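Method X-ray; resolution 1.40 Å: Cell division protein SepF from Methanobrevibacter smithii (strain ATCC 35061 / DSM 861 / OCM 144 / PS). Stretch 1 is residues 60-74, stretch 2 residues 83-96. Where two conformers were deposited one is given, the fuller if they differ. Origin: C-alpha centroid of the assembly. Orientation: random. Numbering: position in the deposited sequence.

Stretch 1 60-74: KIKQMRSNYGAEALL
Stretch 2, residues 83-96: LIIIAPKGVSLVRK

Stretch 1 opens within a helix already under way at Lys60, leaves helical geometry at Gly69 (phi/psi 76/16°), and becomes strand 71-74. This strand lies antiparallel (164°) to strand 83-87, pairing Glu71 with Ala87, Ala72 with Ile86, Leu73 with Ile85 and Leu74 with Ile84. Four backbone hydrogen bonds of 2.9 Å set the register: Glu71 N to Ala87 O, Ala87 N to Glu71 O, Leu73 N to Ile85 O and Ile85 N to Leu73 O.

The helix lies on the sheet face carrying Ala72, Ile84 and Ile86, its axis at 32° to strand 83-87. Ile86 (m, t) is the central bump: its CD1 reaches Met64 CE (3.8 Å) and Ile61 CG1 (3.9 Å), and its CG2 meets Ala70 CB (4.3 Å). The small Ala72 leaves its CB 4.2 Å from both Ile86 CG1 and Ile84 CG2.

On the other face, Leu73 (t, p) sets its CB against the pair formed by Ile85 CG2 (4.0 Å) and Leu93 CD1 (3.9 Å). Glu71 (m, t, chi3 -87°) leaves on the face of Leu73 and Ile85, and its carboxylate reaches strand 92-95, where OE1 accepts a nearly linear hydrogen bond from Leu93 N (3.0 Å). Water 2 bridges Glu71 OE2 (2.7 Å) and Leu93 O (2.8 Å).

Pro88 to Val91 form a type II turn. At Gly69, an ideal CB would clash with Lys89 CD at 3.0 Å; the bare glycine leaves room for that all-t lysine chain.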

# COMPACT_ATOMS: atom_id res chain seq x y z
N LYS A 60 6.57 -7.46 -16.71
CA LYS A 60 5.58 -6.41 -16.97
C LYS A 60 5.79 -5.23 -16.03
O LYS A 60 5.59 -4.08 -16.42
CB LYS A 60 4.16 -6.97 -16.84
CG LYS A 60 3.84 -8.11 -17.80
CD LYS A 60 3.47 -7.65 -19.20
CE LYS A 60 3.00 -8.83 -20.04
NZ LYS A 60 1.89 -8.50 -20.98
N ILE A 61 6.17 -5.50 -14.78
CA ILE A 61 6.47 -4.40 -13.87
C ILE A 61 7.66 -3.60 -14.40
O ILE A 61 7.65 -2.36 -14.39
CB ILE A 61 6.68 -4.93 -12.44
CG1 ILE A 61 5.35 -5.45 -11.88
CG2 ILE A 61 7.26 -3.87 -11.53
CD1 ILE A 61 5.48 -6.33 -10.65
N LYS A 62 8.69 -4.30 -14.89
CA LYS A 62 9.84 -3.64 -15.49
C LYS A 62 9.42 -2.73 -16.63
O LYS A 62 9.86 -1.57 -16.71
CB LYS A 62 10.79 -4.72 -16.00
CG LYS A 62 12.05 -4.23 -16.62
CD LYS A 62 12.79 -5.39 -17.30
CE LYS A 62 12.99 -6.57 -16.37
NZ LYS A 62 13.54 -6.20 -15.03
N GLN A 63 8.54 -3.23 -17.50
CA GLN A 63 8.07 -2.44 -18.63
C GLN A 63 7.29 -1.21 -18.17
O GLN A 63 7.42 -0.12 -18.74
CB GLN A 63 7.25 -3.34 -19.55
CG GLN A 63 6.81 -2.71 -20.88
CD GLN A 63 6.26 -3.73 -21.88
OE1 GLN A 63 6.67 -3.76 -23.04
NE2 GLN A 63 5.33 -4.56 -21.43
N MET A 64 6.47 -1.35 -17.12
CA MET A 64 5.71 -0.19 -16.68
C MET A 64 6.64 0.89 -16.13
O MET A 64 6.41 2.08 -16.34
CB MET A 64 4.68 -0.56 -15.62
CG MET A 64 3.49 -1.35 -16.16
SD MET A 64 2.12 -1.55 -15.00
CE MET A 64 2.90 -2.72 -13.96
N ARG A 65 7.68 0.49 -15.40
CA ARG A 65 8.64 1.45 -14.87
C ARG A 65 9.42 2.12 -16.00
O ARG A 65 9.53 3.35 -16.06
CB ARG A 65 9.59 0.76 -13.90
CG ARG A 65 8.96 0.27 -12.64
CD ARG A 65 9.99 -0.39 -11.75
NE ARG A 65 10.85 0.58 -11.07
CZ ARG A 65 11.83 0.24 -10.23
NH1 ARG A 65 12.09 -1.03 -9.99
NH2 ARG A 65 12.55 1.19 -9.65
N SER A 66 9.92 1.32 -16.93
CA SER A 66 10.86 1.82 -17.93
C SER A 66 10.16 2.66 -18.98
O SER A 66 10.71 3.67 -19.43
CB SER A 66 11.54 0.64 -18.62
OG SER A 66 12.15 -0.24 -17.68
N ASN A 67 8.96 2.24 -19.40
CA ASN A 67 8.32 2.85 -20.56
C ASN A 67 7.11 3.71 -20.25
O ASN A 67 6.69 4.48 -21.11
CB ASN A 67 7.89 1.74 -21.54
CG ASN A 67 9.06 1.04 -22.15
OD1 ASN A 67 10.20 1.48 -22.00
ND2 ASN A 67 8.81 -0.07 -22.82
N TYR A 68 6.57 3.66 -19.03
CA TYR A 68 5.38 4.43 -18.69
C TYR A 68 5.57 5.32 -17.47
O TYR A 68 4.62 6.01 -17.08
CB TYR A 68 4.16 3.53 -18.51
CG TYR A 68 3.71 2.85 -19.79
CD1 TYR A 68 4.29 1.66 -20.21
CD2 TYR A 68 2.69 3.39 -20.58
CE1 TYR A 68 3.88 1.02 -21.35
CE2 TYR A 68 2.28 2.75 -21.74
CZ TYR A 68 2.88 1.57 -22.11
OH TYR A 68 2.49 0.91 -23.26
N GLY A 69 6.76 5.35 -16.88
CA GLY A 69 7.00 6.24 -15.78
C GLY A 69 6.39 5.80 -14.49
O GLY A 69 6.28 6.61 -13.56
N ALA A 70 5.99 4.54 -14.38
CA ALA A 70 5.43 4.08 -13.12
C ALA A 70 6.54 3.82 -12.11
O ALA A 70 7.70 3.60 -12.46
CB ALA A 70 4.62 2.80 -13.35
N GLU A 71 6.16 3.87 -10.83
CA GLU A 71 7.03 3.45 -9.73
C GLU A 71 6.57 2.09 -9.22
O GLU A 71 5.40 1.76 -9.32
CB GLU A 71 6.92 4.43 -8.56
CG GLU A 71 7.39 5.87 -8.80
CD GLU A 71 7.31 6.72 -7.52
OE1 GLU A 71 6.24 7.30 -7.25
OE2 GLU A 71 8.33 6.80 -6.78
N ALA A 72 7.49 1.28 -8.70
CA ALA A 72 7.12 -0.00 -8.12
C ALA A 72 8.00 -0.22 -6.92
O ALA A 72 9.22 -0.37 -7.08
CB ALA A 72 7.29 -1.15 -9.11
N LEU A 73 7.41 -0.27 -5.73
CA LEU A 73 8.13 -0.29 -4.47
C LEU A 73 7.72 -1.52 -3.68
O LEU A 73 6.52 -1.72 -3.42
CB LEU A 73 7.83 0.98 -3.67
CG LEU A 73 8.59 1.15 -2.36
CD1 LEU A 73 10.07 1.41 -2.62
CD2 LEU A 73 7.99 2.29 -1.55
N LEU A 74 8.69 -2.33 -3.31
CA LEU A 74 8.43 -3.47 -2.47
C LEU A 74 7.94 -2.99 -1.10
O LEU A 74 8.54 -2.11 -0.48
CB LEU A 74 9.72 -4.26 -2.32
CG LEU A 74 9.65 -5.39 -1.30
CD1 LEU A 74 8.65 -6.44 -1.69
CD2 LEU A 74 11.02 -6.03 -1.18
N LEU A 83 4.09 -8.31 -1.35
CA LEU A 83 3.30 -7.10 -1.61
C LEU A 83 4.19 -6.01 -2.19
O LEU A 83 5.18 -5.61 -1.59
CB LEU A 83 2.66 -6.58 -0.31
CG LEU A 83 1.65 -7.47 0.38
CD1 LEU A 83 1.03 -6.65 1.54
CD2 LEU A 83 0.59 -7.97 -0.55
N ILE A 84 3.77 -5.49 -3.33
CA ILE A 84 4.42 -4.39 -4.05
C ILE A 84 3.38 -3.33 -4.35
O ILE A 84 2.24 -3.67 -4.67
CB ILE A 84 5.03 -4.90 -5.37
CG1 ILE A 84 6.01 -6.03 -5.10
CG2 ILE A 84 5.71 -3.81 -6.20
CD1 ILE A 84 6.17 -6.98 -6.27
N ILE A 85 3.71 -2.06 -4.20
CA ILE A 85 2.84 -1.00 -4.70
C ILE A 85 3.36 -0.47 -6.01
O ILE A 85 4.54 -0.11 -6.13
CB ILE A 85 2.60 0.13 -3.69
CG1 ILE A 85 1.55 1.10 -4.29
CG2 ILE A 85 3.86 0.82 -3.29
CD1 ILE A 85 0.88 1.99 -3.31
N ILE A 86 2.51 -0.45 -7.02
CA ILE A 86 2.81 0.16 -8.31
C ILE A 86 2.02 1.45 -8.41
O ILE A 86 0.79 1.44 -8.38
CB ILE A 86 2.45 -0.78 -9.47
CG1 ILE A 86 3.20 -2.10 -9.34
CG2 ILE A 86 2.74 -0.09 -10.81
CD1 ILE A 86 2.63 -3.17 -10.21
N ALA A 87 2.72 2.57 -8.57
CA ALA A 87 2.08 3.86 -8.65
C ALA A 87 2.22 4.41 -10.05
O ALA A 87 3.33 4.45 -10.58
CB ALA A 87 2.74 4.82 -7.66
N PRO A 88 1.14 4.83 -10.68
CA PRO A 88 1.23 5.43 -12.01
C PRO A 88 1.90 6.79 -11.95
O PRO A 88 1.87 7.48 -10.94
CB PRO A 88 -0.24 5.58 -12.42
CG PRO A 88 -0.94 5.85 -11.10
CD PRO A 88 -0.24 4.91 -10.13
N LYS A 89 2.49 7.18 -13.07
CA LYS A 89 2.93 8.57 -13.18
C LYS A 89 1.76 9.48 -12.84
O LYS A 89 0.65 9.29 -13.34
CB LYS A 89 3.43 8.83 -14.59
CG LYS A 89 4.37 10.03 -14.68
CD LYS A 89 4.94 10.20 -16.08
CE LYS A 89 5.95 11.34 -16.12
NZ LYS A 89 6.62 11.41 -17.45
N GLY A 90 1.99 10.44 -11.94
CA GLY A 90 0.95 11.32 -11.46
C GLY A 90 0.51 11.06 -10.04
O GLY A 90 -0.16 11.91 -9.44
N VAL A 91 0.84 9.90 -9.49
CA VAL A 91 0.68 9.60 -8.07
C VAL A 91 2.06 9.27 -7.54
O VAL A 91 2.58 8.17 -7.76
CB VAL A 91 -0.29 8.42 -7.82
CG1 VAL A 91 -0.33 8.10 -6.34
CG2 VAL A 91 -1.68 8.73 -8.38
N SER A 92 2.66 10.20 -6.79
CA SER A 92 4.01 10.03 -6.29
C SER A 92 4.01 9.30 -4.95
O SER A 92 3.20 9.62 -4.07
CB SER A 92 4.65 11.39 -6.04
OG SER A 92 4.73 12.16 -7.23
N LEU A 93 4.91 8.34 -4.80
CA LEU A 93 5.22 7.76 -3.50
C LEU A 93 6.19 8.68 -2.79
O LEU A 93 7.14 9.17 -3.39
CB LEU A 93 5.86 6.39 -3.69
CG LEU A 93 5.01 5.41 -4.47
CD1 LEU A 93 5.74 4.10 -4.61
CD2 LEU A 93 3.67 5.18 -3.79
N VAL A 94 5.96 8.93 -1.51
CA VAL A 94 6.76 9.86 -0.74
C VAL A 94 7.05 9.21 0.59
O VAL A 94 6.10 8.87 1.32
CB VAL A 94 6.03 11.19 -0.50
CG1 VAL A 94 6.87 12.10 0.39
CG2 VAL A 94 5.73 11.86 -1.82
N ARG A 95 8.31 8.95 0.89
CA ARG A 95 8.65 8.27 2.13
C ARG A 95 9.24 9.26 3.11
O ARG A 95 10.19 9.98 2.79
CB ARG A 95 9.60 7.10 1.91
CG ARG A 95 9.62 6.19 3.12
CD ARG A 95 10.15 4.83 2.77
NE ARG A 95 11.49 4.97 2.22
CZ ARG A 95 12.10 4.03 1.52
NH1 ARG A 95 13.31 4.26 1.08
NH2 ARG A 95 11.50 2.87 1.28
N LYS A 96 8.68 9.28 4.31
CA LYS A 96 9.14 10.14 5.37
C LYS A 96 9.92 9.30 6.37
O LYS A 96 10.83 9.79 7.03
CB LYS A 96 7.93 10.80 6.04
CG LYS A 96 7.34 11.97 5.25
CD LYS A 96 8.26 13.19 5.28
CE LYS A 96 7.70 14.36 4.47
NZ LYS A 96 7.66 14.09 3.01
OXT LYS A 96 9.66 8.11 6.52
O HOH W 1 2.64 5.18 -15.14
O HOH W 2 8.10 9.37 -5.96
O HOH W 3 4.52 7.53 -9.49